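Local coordinates for protein serine acetyltransferase (PDB 3Q1X) that probably transfers an acetyl group from acetyl-CoA to the side-chain hydroxyl of L-serine, a step of cysteine biosynthesis, at residues Tyr13-Gln18 and Ile99-Lys104; Asp70-Ser75 and Arg148-Glu153; Leu122-Arg125 and Gly129-Ala132. All blocks are in the same frame, centred on the assembly; numbering follows the deposited sequence.

Interaction 1: Tyr13-Gln18 and Ile99-Lys104; sequences YEMYLQ and IKRTLK
Met15 reaches across to Lys100 and Arg101 in a helix-helix packing contact of the N-terminal helical domain, the part of serine acetyltransferase that precedes its left-handed beta-helix. The segments of helix 2-18 and helix 82-113 run roughly in the same direction, at 28°, with axes 11.6 Å apart, so a long side chain is needed to span the interval. Methionine suits this place because rotation about the CG-SD bond is easy and the unbranched chain can carry its methyl across the gap. The chain runs out extended through chi2 and then bends at the sulfur, where chi3 of 88° swings CE between the two basic residues. CE of Met15 lies 3.8 Å from CG of Lys100 and thus meets the aliphatic part of the lysine rather than its ammonium group.

Lys100 lends its methylenes to the contact while its polar end goes elsewhere: bends at chi2 and chi4 curl the chain round, and NZ makes a salt bridge with Asp19, just past the end of segment 13-18. A long amphipathic residue can thus be largely buried with its ammonium group satisfied. Beside Met15, Tyr16 gives only marginal cover; its ring leads away from helix 82-113, and its OH is hydrogen-bonded to Asp48.

On the more exposed flank, Arg101 crosses the methionine at about a right angle. Its bend at chi3 brings the guanidinium back past the methyl, which approaches that group obliquely. CE of Met15 consequently sits 3.5 Å from CG of Arg101 and equally 3.5 Å from its NH1.

Interaction 2: Asp70-Ser75 and Arg148-Glu153; sequences DYIKDS and RYYCRE
The first torsion of Tyr150, chi1 169°, sets CG opposite the backbone N and sends the ring toward helix 59-79, where Ser75 waits with OG on the side of its own backbone N (chi1 -63°) and CB turned to the ring. The methylene of Ser75 lies over one face of the tyrosine: CB is 3.6 Å from the ring centroid of Tyr150 and 15° off the normal, a CH-pi contact. A residue as small as serine suits this place, since it lets the ring come down close on the helix.

Ile72, one turn earlier, comes obliquely to the CE2 rim of the ring, on the same side of its plane as CB of Ser75, CG2 3.7 Å from CE2 of Tyr150 and CG1 3.6 Å from OH of that tyrosine. OH of Tyr150 also lies at the edge of the Tyr71 ring, in its plane, 3.7 Å from CE2 of Tyr71. These neighbours are carbon atoms, and the hydroxyl's polar need is met by a hydrogen bond to Glu37.

A water joins the segments at the polar margin. It is 3.0 Å from OG of Ser75 and donates to OE1 of Glu153 at 3.2 Å, an oxygen lying in the plane of the Tyr150 ring at its edge. OE2 of Glu153 forms a salt bridge with Arg125 of the second subunit.

The segments thus meet without a direct hydrogen bond. Carbon packing on an aromatic face joins helices 59-79 and 150-162, and the buried carboxylate, probably held ionised by the arginine, ties that joint to the subunit interface.

Interaction 3: Leu122-Arg125 and Gly129-Ala132; sequences LIIR and GFQA
Gln131 and Ile124 make the tight part of this buried contact, where the successive helices 120-126 and 128-144 fold against each other. With CG set beside the backbone N (chi1 -48°), a bend at chi2 (-52°) turns the glutamine chain toward the earlier helix. Its NE2 donates to O of Ile124 at 3.1 Å, nearly straight at the hydrogen (161°). The acceptor lies close to the amide plane of the glutamine, yet the donor stands well above the carbonyl plane of Ile124 and does not follow a lone pair.

The hydrocarbon part is looser. CB of Phe130 comes 4.1 Å from CG2 of Ile123, and CE2 of Phe130 no nearer than 4.4 Å to CG1 of Ile124. The flat phenyl ring passes beside the backbone, CD2 of Phe130 3.9 Å from O of Ile123, while the isoleucines and Phe130 also rest on Leu107 of helix 82-113. No solvent-facing flank exists among the touching residues. Arg125 starts out away from segment 129-132, its guanidinium hydrogen-bonded to carbonyls of Pro30 and Phe49 and to Tyr79 of the third subunit, and salt-bridged to Glu153 of that subunit.

The amide of Gln131 is used at both ends: NE2 also donates to O of Tyr127, and OE1 accepts from Arg42. A neutral side chain that both gives and takes is apt here, for it satisfies carbonyls near the end of a short helix without adding a further charge near Arg42 and Arg125.

In the fold
From the N terminus, helix 2-18 comes first, and interaction 1 closes a largely helical, strand-free excursion of 80 residues when helix 82-113 returns beside it. Interaction 2 starts within that excursion, on helix 59-79, and is completed only at 148-153, so the two cross. Interaction 3 follows interaction 1 in series and falls between the segments of interaction 2, a local corner of two neighbouring helices. Interactions 1 and 3 touch where O of Leu103 meets CE1 of Phe130, at 3.6 Å; interaction 2 stands apart from both within the chain, though its Glu153 pairs with Arg125, from interaction 3, of a neighbouring subunit. Helix 150-162 leads into the left-handed beta-helix, linking the helical domain to it.

Interaction 1: Tyr13-Gln18 and Ile99-Lys104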
loop_
_atom_site.group_PDB
_atom_site.type_symbol
_atom_site.label_atom_id
_atom_site.label_comp_id
_atom_site.label_asym_id
_atom_site.label_seq_id
_atom_site.Cartn_x
_atom_site.Cartn_y
_atom_site.Cartn_z
ATOM N N TYR A 13 -2.774 17.917 28.028
ATOM C CA TYR A 13 -3.670 17.246 28.968
ATOM C C TYR A 13 -4.910 18.082 29.297
ATOM O O TYR A 13 -6.029 17.552 29.341
ATOM C CB TYR A 13 -2.926 16.845 30.246
ATOM C CG TYR A 13 -3.800 16.117 31.241
ATOM C CD1 TYR A 13 -4.231 14.812 30.997
ATOM C CD2 TYR A 13 -4.203 16.737 32.425
ATOM C CE1 TYR A 13 -5.043 14.141 31.909
ATOM C CE2 TYR A 13 -5.011 16.075 33.343
ATOM C CZ TYR A 13 -5.425 14.778 33.079
ATOM O OH TYR A 13 -6.224 14.122 33.983
ATOM N N GLU A 14 -4.701 19.379 29.530
ATOM C CA GLU A 14 -5.787 20.321 29.806
ATOM C C GLU A 14 -6.731 20.456 28.612
ATOM O O GLU A 14 -7.949 20.577 28.782
ATOM C CB GLU A 14 -5.220 21.689 30.203
ATOM C CG GLU A 14 -4.686 21.760 31.638
ATOM C CD GLU A 14 -5.771 21.555 32.692
ATOM O OE1 GLU A 14 -6.773 22.305 32.684
ATOM O OE2 GLU A 14 -5.619 20.644 33.536
ATOM N N MET A 15 -6.162 20.433 27.407
ATOM C CA MET A 15 -6.954 20.432 26.179
ATOM C C MET A 15 -7.798 19.165 26.095
ATOM O O MET A 15 -8.987 19.231 25.785
ATOM C CB MET A 15 -6.051 20.553 24.953
ATOM C CG MET A 15 -5.444 21.938 24.785
ATOM S SD MET A 15 -3.998 21.897 23.725
ATOM C CE MET A 15 -4.750 22.115 22.124
ATOM N N TYR A 16 -7.179 18.022 26.389
ATOM C CA TYR A 16 -7.881 16.737 26.444
ATOM C C TYR A 16 -9.082 16.806 27.397
ATOM O O TYR A 16 -10.188 16.417 27.029
ATOM C CB TYR A 16 -6.902 15.620 26.827
ATOM C CG TYR A 16 -7.526 14.357 27.400
ATOM C CD1 TYR A 16 -8.024 13.351 26.567
ATOM C CD2 TYR A 16 -7.587 14.158 28.782
ATOM C CE1 TYR A 16 -8.591 12.185 27.104
ATOM C CE2 TYR A 16 -8.147 13.002 29.327
ATOM C CZ TYR A 16 -8.646 12.020 28.485
ATOM O OH TYR A 16 -9.196 10.878 29.031
ATOM N N LEU A 17 -8.869 17.340 28.600
ATOM C CA LEU A 17 -9.944 17.505 29.583
ATOM C C LEU A 17 -11.111 18.378 29.098
ATOM O O LEU A 17 -12.266 18.171 29.501
ATOM C CB LEU A 17 -9.385 18.064 30.894
ATOM C CG LEU A 17 -8.606 17.134 31.823
ATOM C CD1 LEU A 17 -8.103 17.942 33.005
ATOM C CD2 LEU A 17 -9.454 15.947 32.295
ATOM N N GLN A 18 -10.808 19.329 28.218
ATOM C CA GLN A 18 -11.782 20.315 27.749
ATOM C C GLN A 18 -12.369 19.957 26.384
ATOM O O GLN A 18 -13.269 20.641 25.895
ATOM C CB GLN A 18 -11.149 21.712 27.708
ATOM C CG GLN A 18 -10.759 22.262 29.081
ATOM C CD GLN A 18 -9.776 23.418 28.993
ATOM O OE1 GLN A 18 -9.887 24.278 28.116
ATOM N NE2 GLN A 18 -8.806 23.447 29.904
ATOM N N ILE A 99 -1.152 21.854 16.539
ATOM C CA ILE A 99 -1.416 20.654 15.745
ATOM C C ILE A 99 -2.623 19.880 16.289
ATOM O O ILE A 99 -3.480 19.444 15.520
ATOM C CB ILE A 99 -0.153 19.762 15.636
ATOM C CG1 ILE A 99 0.945 20.530 14.887
ATOM C CG2 ILE A 99 -0.493 18.427 14.967
ATOM C CD1 ILE A 99 2.321 19.910 14.958
ATOM N N LYS A 100 -2.692 19.722 17.613
ATOM C CA LYS A 100 -3.834 19.056 18.254
ATOM C C LYS A 100 -5.159 19.720 17.844
ATOM O O LYS A 100 -6.110 19.041 17.462
ATOM C CB LYS A 100 -3.679 19.060 19.783
ATOM C CG LYS A 100 -4.921 18.603 20.557
ATOM C CD LYS A 100 -5.227 17.123 20.318
ATOM C CE LYS A 100 -6.627 16.768 20.799
ATOM N NZ LYS A 100 -6.918 17.314 22.153
ATOM N N ARG A 101 -5.201 21.052 17.919
ATOM C CA ARG A 101 -6.377 21.816 17.484
ATOM C C ARG A 101 -6.688 21.566 16.003
ATOM O O ARG A 101 -7.840 21.325 15.631
ATOM C CB ARG A 101 -6.178 23.311 17.773
ATOM C CG ARG A 101 -6.171 23.625 19.268
ATOM C CD ARG A 101 -6.072 25.119 19.594
ATOM N NE ARG A 101 -4.731 25.673 19.401
ATOM C CZ ARG A 101 -3.828 25.866 20.367
ATOM N NH1 ARG A 101 -4.095 25.564 21.633
ATOM N NH2 ARG A 101 -2.646 26.376 20.060
ATOM N N THR A 102 -5.652 21.562 15.166
ATOM C CA THR A 102 -5.858 21.345 13.741
ATOM C C THR A 102 -6.368 19.931 13.469
ATOM O O THR A 102 -7.243 19.735 12.619
ATOM C CB THR A 102 -4.575 21.586 12.933
ATOM O OG1 THR A 102 -4.095 22.904 13.195
ATOM C CG2 THR A 102 -4.848 21.441 11.444
ATOM N N LEU A 103 -5.815 18.952 14.184
ATOM C CA LEU A 103 -6.216 17.555 13.987
ATOM C C LEU A 103 -7.688 17.348 14.344
ATOM O O LEU A 103 -8.375 16.536 13.720
ATOM C CB LEU A 103 -5.319 16.603 14.783
ATOM C CG LEU A 103 -3.931 16.335 14.188
ATOM C CD1 LEU A 103 -3.119 15.492 15.155
ATOM C CD2 LEU A 103 -4.007 15.645 12.825
ATOM N N LYS A 104 -8.176 18.099 15.331
ATOM C CA LYS A 104 -9.603 18.063 15.655
ATOM C C LYS A 104 -10.438 18.507 14.456
ATOM O O LYS A 104 -11.447 17.866 14.139
ATOM C CB LYS A 104 -9.916 18.918 16.889
ATOM C CG LYS A 104 -9.528 18.242 18.191
ATOM C CD LYS A 104 -9.790 19.155 19.380
ATOM C CE LYS A 104 -11.266 19.194 19.738
ATOM N NZ LYS A 104 -11.564 20.248 20.761
#

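Interaction 2: Asp70-Ser75 and Arg148-Glu153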
loop_
_atom_site.group_PDB
_atom_site.type_symbol
_atom_site.label_atom_id
_atom_site.label_comp_id
_atom_site.label_asym_id
_atom_site.label_seq_id
_atom_site.Cartn_x
_atom_site.Cartn_y
_atom_site.Cartn_z
ATOM N N ASP A 70 12.516 11.515 22.415
ATOM C CA ASP A 70 13.811 10.836 22.411
ATOM C C ASP A 70 14.064 10.121 21.082
ATOM O O ASP A 70 15.182 10.155 20.563
ATOM C CB ASP A 70 13.937 9.880 23.598
ATOM C CG ASP A 70 14.143 10.608 24.927
ATOM O OD1 ASP A 70 14.618 11.767 24.937
ATOM O OD2 ASP A 70 13.841 10.005 25.978
ATOM N N TYR A 71 13.013 9.517 20.522
ATOM C CA TYR A 71 13.113 8.777 19.261
ATOM C C TYR A 71 13.399 9.704 18.075
ATOM O O TYR A 71 14.312 9.432 17.280
ATOM C CB TYR A 71 11.847 7.945 19.020
ATOM C CG TYR A 71 11.882 7.089 17.768
ATOM C CD1 TYR A 71 12.268 5.749 17.821
ATOM C CD2 TYR A 71 11.517 7.618 16.531
ATOM C CE1 TYR A 71 12.295 4.956 16.662
ATOM C CE2 TYR A 71 11.545 6.841 15.371
ATOM C CZ TYR A 71 11.935 5.515 15.444
ATOM O OH TYR A 71 11.957 4.753 14.292
ATOM N N ILE A 72 12.644 10.803 17.973
ATOM C CA ILE A 72 12.815 11.767 16.877
ATOM C C ILE A 72 14.169 12.467 16.988
ATOM O O ILE A 72 14.870 12.649 15.987
ATOM C CB ILE A 72 11.661 12.828 16.820
ATOM C CG1 ILE A 72 10.325 12.163 16.466
ATOM C CG2 ILE A 72 11.985 13.956 15.819
ATOM C CD1 ILE A 72 9.107 13.106 16.485
ATOM N N LYS A 73 14.531 12.868 18.207
ATOM C CA LYS A 73 15.840 13.473 18.435
ATOM C C LYS A 73 16.948 12.545 17.945
ATOM O O LYS A 73 17.847 12.974 17.220
ATOM C CB LYS A 73 16.054 13.822 19.905
ATOM C CG LYS A 73 17.262 14.734 20.148
ATOM C CD LYS A 73 17.453 14.999 21.638
ATOM C CE LYS A 73 17.956 13.751 22.355
ATOM N NZ LYS A 73 17.163 13.475 23.591
ATOM N N ASP A 74 16.867 11.268 18.319
ATOM C CA ASP A 74 17.881 10.283 17.911
ATOM C C ASP A 74 17.998 10.142 16.393
ATOM O O ASP A 74 19.107 10.142 15.846
ATOM C CB ASP A 74 17.638 8.932 18.597
ATOM C CG ASP A 74 18.063 8.940 20.068
ATOM O OD1 ASP A 74 18.672 9.937 20.509
ATOM O OD2 ASP A 74 17.792 7.955 20.787
ATOM N N SER A 75 16.852 10.080 15.722
ATOM C CA SER A 75 16.803 9.966 14.269
ATOM C C SER A 75 17.254 11.243 13.552
ATOM O O SER A 75 17.993 11.178 12.570
ATOM C CB SER A 75 15.395 9.574 13.828
ATOM O OG SER A 75 15.053 8.293 14.334
ATOM N N ARG A 148 15.702 17.693 6.092
ATOM C CA ARG A 148 15.378 17.204 4.759
ATOM C C ARG A 148 15.452 15.684 4.614
ATOM O O ARG A 148 15.112 15.147 3.565
ATOM C CB ARG A 148 16.285 17.884 3.720
ATOM C CG ARG A 148 16.068 19.402 3.569
ATOM C CD ARG A 148 14.746 19.680 2.866
ATOM N NE ARG A 148 14.492 21.110 2.735
ATOM C CZ ARG A 148 13.941 21.871 3.678
ATOM N NH1 ARG A 148 13.582 21.345 4.840
ATOM N NH2 ARG A 148 13.754 23.169 3.459
ATOM N N TYR A 149 15.896 14.999 5.660
ATOM C CA TYR A 149 16.114 13.558 5.592
ATOM C C TYR A 149 15.126 12.737 6.424
ATOM O O TYR A 149 14.322 11.955 5.876
ATOM C CB TYR A 149 17.550 13.234 6.005
ATOM C CG TYR A 149 18.566 13.553 4.924
ATOM C CD1 TYR A 149 19.009 14.862 4.731
ATOM C CD2 TYR A 149 19.077 12.554 4.096
ATOM C CE1 TYR A 149 19.929 15.174 3.737
ATOM C CE2 TYR A 149 20.010 12.858 3.091
ATOM C CZ TYR A 149 20.424 14.176 2.924
ATOM O OH TYR A 149 21.340 14.510 1.948
ATOM N N TYR A 150 15.192 12.890 7.745
ATOM C CA TYR A 150 14.343 12.082 8.614
ATOM C C TYR A 150 12.844 12.364 8.411
ATOM O O TYR A 150 12.035 11.430 8.444
ATOM C CB TYR A 150 14.775 12.156 10.096
ATOM C CG TYR A 150 13.748 11.555 11.029
ATOM C CD1 TYR A 150 13.435 10.189 10.984
ATOM C CD2 TYR A 150 13.069 12.356 11.933
ATOM C CE1 TYR A 150 12.456 9.650 11.831
ATOM C CE2 TYR A 150 12.115 11.832 12.782
ATOM C CZ TYR A 150 11.807 10.487 12.731
ATOM O OH TYR A 150 10.842 9.997 13.584
ATOM N N CYS A 151 12.477 13.630 8.172
ATOM C CA CYS A 151 11.061 13.972 7.907
ATOM C C CYS A 151 10.526 13.246 6.668
ATOM O O CYS A 151 9.360 12.856 6.636
ATOM C CB CYS A 151 10.828 15.494 7.816
ATOM S SG CYS A 151 11.665 16.359 6.434
ATOM N N ARG A 152 11.385 13.033 5.669
ATOM C CA ARG A 152 11.001 12.205 4.532
ATOM C C ARG A 152 10.865 10.725 4.906
ATOM O O ARG A 152 9.922 10.064 4.464
ATOM C CB ARG A 152 11.963 12.379 3.352
ATOM C CG ARG A 152 11.632 11.466 2.169
ATOM C CD ARG A 152 10.299 11.811 1.485
ATOM N NE ARG A 152 10.042 10.948 0.325
ATOM C CZ ARG A 152 10.492 11.168 -0.911
ATOM N NH1 ARG A 152 11.232 12.239 -1.192
ATOM N NH2 ARG A 152 10.204 10.308 -1.875
ATOM N N GLU A 153 11.790 10.212 5.728
ATOM C CA GLU A 153 11.746 8.816 6.176
ATOM C C GLU A 153 10.461 8.528 6.949
ATOM O O GLU A 153 9.808 7.507 6.741
ATOM C CB GLU A 153 12.953 8.482 7.057
ATOM C CG GLU A 153 13.052 7.010 7.441
ATOM C CD GLU A 153 14.422 6.647 7.987
ATOM O OE1 GLU A 153 14.911 7.346 8.902
ATOM O OE2 GLU A 153 15.009 5.671 7.496
HETATM O O HOH W 1 14.177 6.691 11.973
#

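Interaction 3: Leu122-Arg125 and Gly129-Ala132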
loop_
_atom_site.group_PDB
_atom_site.type_symbol
_atom_site.label_atom_id
_atom_site.label_comp_id
_atom_site.label_asym_id
_atom_site.label_seq_id
_atom_site.Cartn_x
_atom_site.Cartn_y
_atom_site.Cartn_z
ATOM N N LEU A 122 -14.162 5.969 15.109
ATOM C CA LEU A 122 -13.681 5.049 14.059
ATOM C C LEU A 122 -12.647 5.701 13.141
ATOM O O LEU A 122 -11.718 5.038 12.653
ATOM C CB LEU A 122 -14.840 4.501 13.219
ATOM C CG LEU A 122 -14.434 3.296 12.360
ATOM C CD1 LEU A 122 -13.982 2.124 13.252
ATOM C CD2 LEU A 122 -15.569 2.885 11.462
ATOM N N ILE A 123 -12.820 7.001 12.910
ATOM C CA ILE A 123 -11.874 7.786 12.130
ATOM C C ILE A 123 -10.530 7.849 12.836
ATOM O O ILE A 123 -9.480 7.587 12.232
ATOM C CB ILE A 123 -12.435 9.206 11.842
ATOM C CG1 ILE A 123 -13.835 9.094 11.223
ATOM C CG2 ILE A 123 -11.488 9.975 10.922
ATOM C CD1 ILE A 123 -14.507 10.433 10.903
ATOM N N ILE A 124 -10.589 8.163 14.129
ATOM C CA ILE A 124 -9.433 8.182 15.008
ATOM C C ILE A 124 -8.729 6.830 15.037
ATOM O O ILE A 124 -7.514 6.766 14.918
ATOM C CB ILE A 124 -9.837 8.604 16.436
ATOM C CG1 ILE A 124 -10.345 10.055 16.400
ATOM C CG2 ILE A 124 -8.677 8.366 17.420
ATOM C CD1 ILE A 124 -10.932 10.582 17.689
ATOM N N ARG A 125 -9.505 5.761 15.173
ATOM C CA ARG A 125 -8.932 4.435 15.338
ATOM C C ARG A 125 -8.273 3.892 14.077
ATOM O O ARG A 125 -7.243 3.239 14.163
ATOM C CB ARG A 125 -9.995 3.451 15.828
ATOM C CG ARG A 125 -10.372 3.615 17.290
ATOM C CD ARG A 125 -9.334 2.996 18.201
ATOM N NE ARG A 125 -9.171 1.573 17.927
ATOM C CZ ARG A 125 -8.219 0.805 18.444
ATOM N NH1 ARG A 125 -7.301 1.322 19.260
ATOM N NH2 ARG A 125 -8.178 -0.485 18.129
ATOM N N GLY A 129 -6.397 8.103 5.850
ATOM C CA GLY A 129 -6.185 9.537 5.624
ATOM C C GLY A 129 -5.854 10.265 6.920
ATOM O O GLY A 129 -4.991 11.144 6.935
ATOM N N PHE A 130 -6.518 9.878 8.010
ATOM C CA PHE A 130 -6.281 10.524 9.305
ATOM C C PHE A 130 -4.957 10.104 9.961
ATOM O O PHE A 130 -4.253 10.942 10.519
ATOM C CB PHE A 130 -7.462 10.361 10.258
ATOM C CG PHE A 130 -7.331 11.201 11.495
ATOM C CD1 PHE A 130 -7.394 12.591 11.413
ATOM C CD2 PHE A 130 -7.088 10.608 12.729
ATOM C CE1 PHE A 130 -7.240 13.380 12.549
ATOM C CE2 PHE A 130 -6.946 11.390 13.878
ATOM C CZ PHE A 130 -7.012 12.771 13.787
ATOM N N GLN A 131 -4.604 8.824 9.849
ATOM C CA GLN A 131 -3.306 8.358 10.347
ATOM C C GLN A 131 -2.167 9.104 9.658
ATOM O O GLN A 131 -1.206 9.536 10.293
ATOM C CB GLN A 131 -3.147 6.848 10.149
ATOM C CG GLN A 131 -4.352 6.015 10.602
ATOM C CD GLN A 131 -4.778 6.325 12.030
ATOM O OE1 GLN A 131 -3.951 6.324 12.946
ATOM N NE2 GLN A 131 -6.066 6.597 12.228
ATOM N N ALA A 132 -2.317 9.291 8.349
ATOM C CA ALA A 132 -1.327 9.979 7.534
ATOM C C ALA A 132 -1.176 11.438 7.971
ATOM O O ALA A 132 -0.067 11.924 8.150
ATOM C CB ALA A 132 -1.738 9.918 6.079
#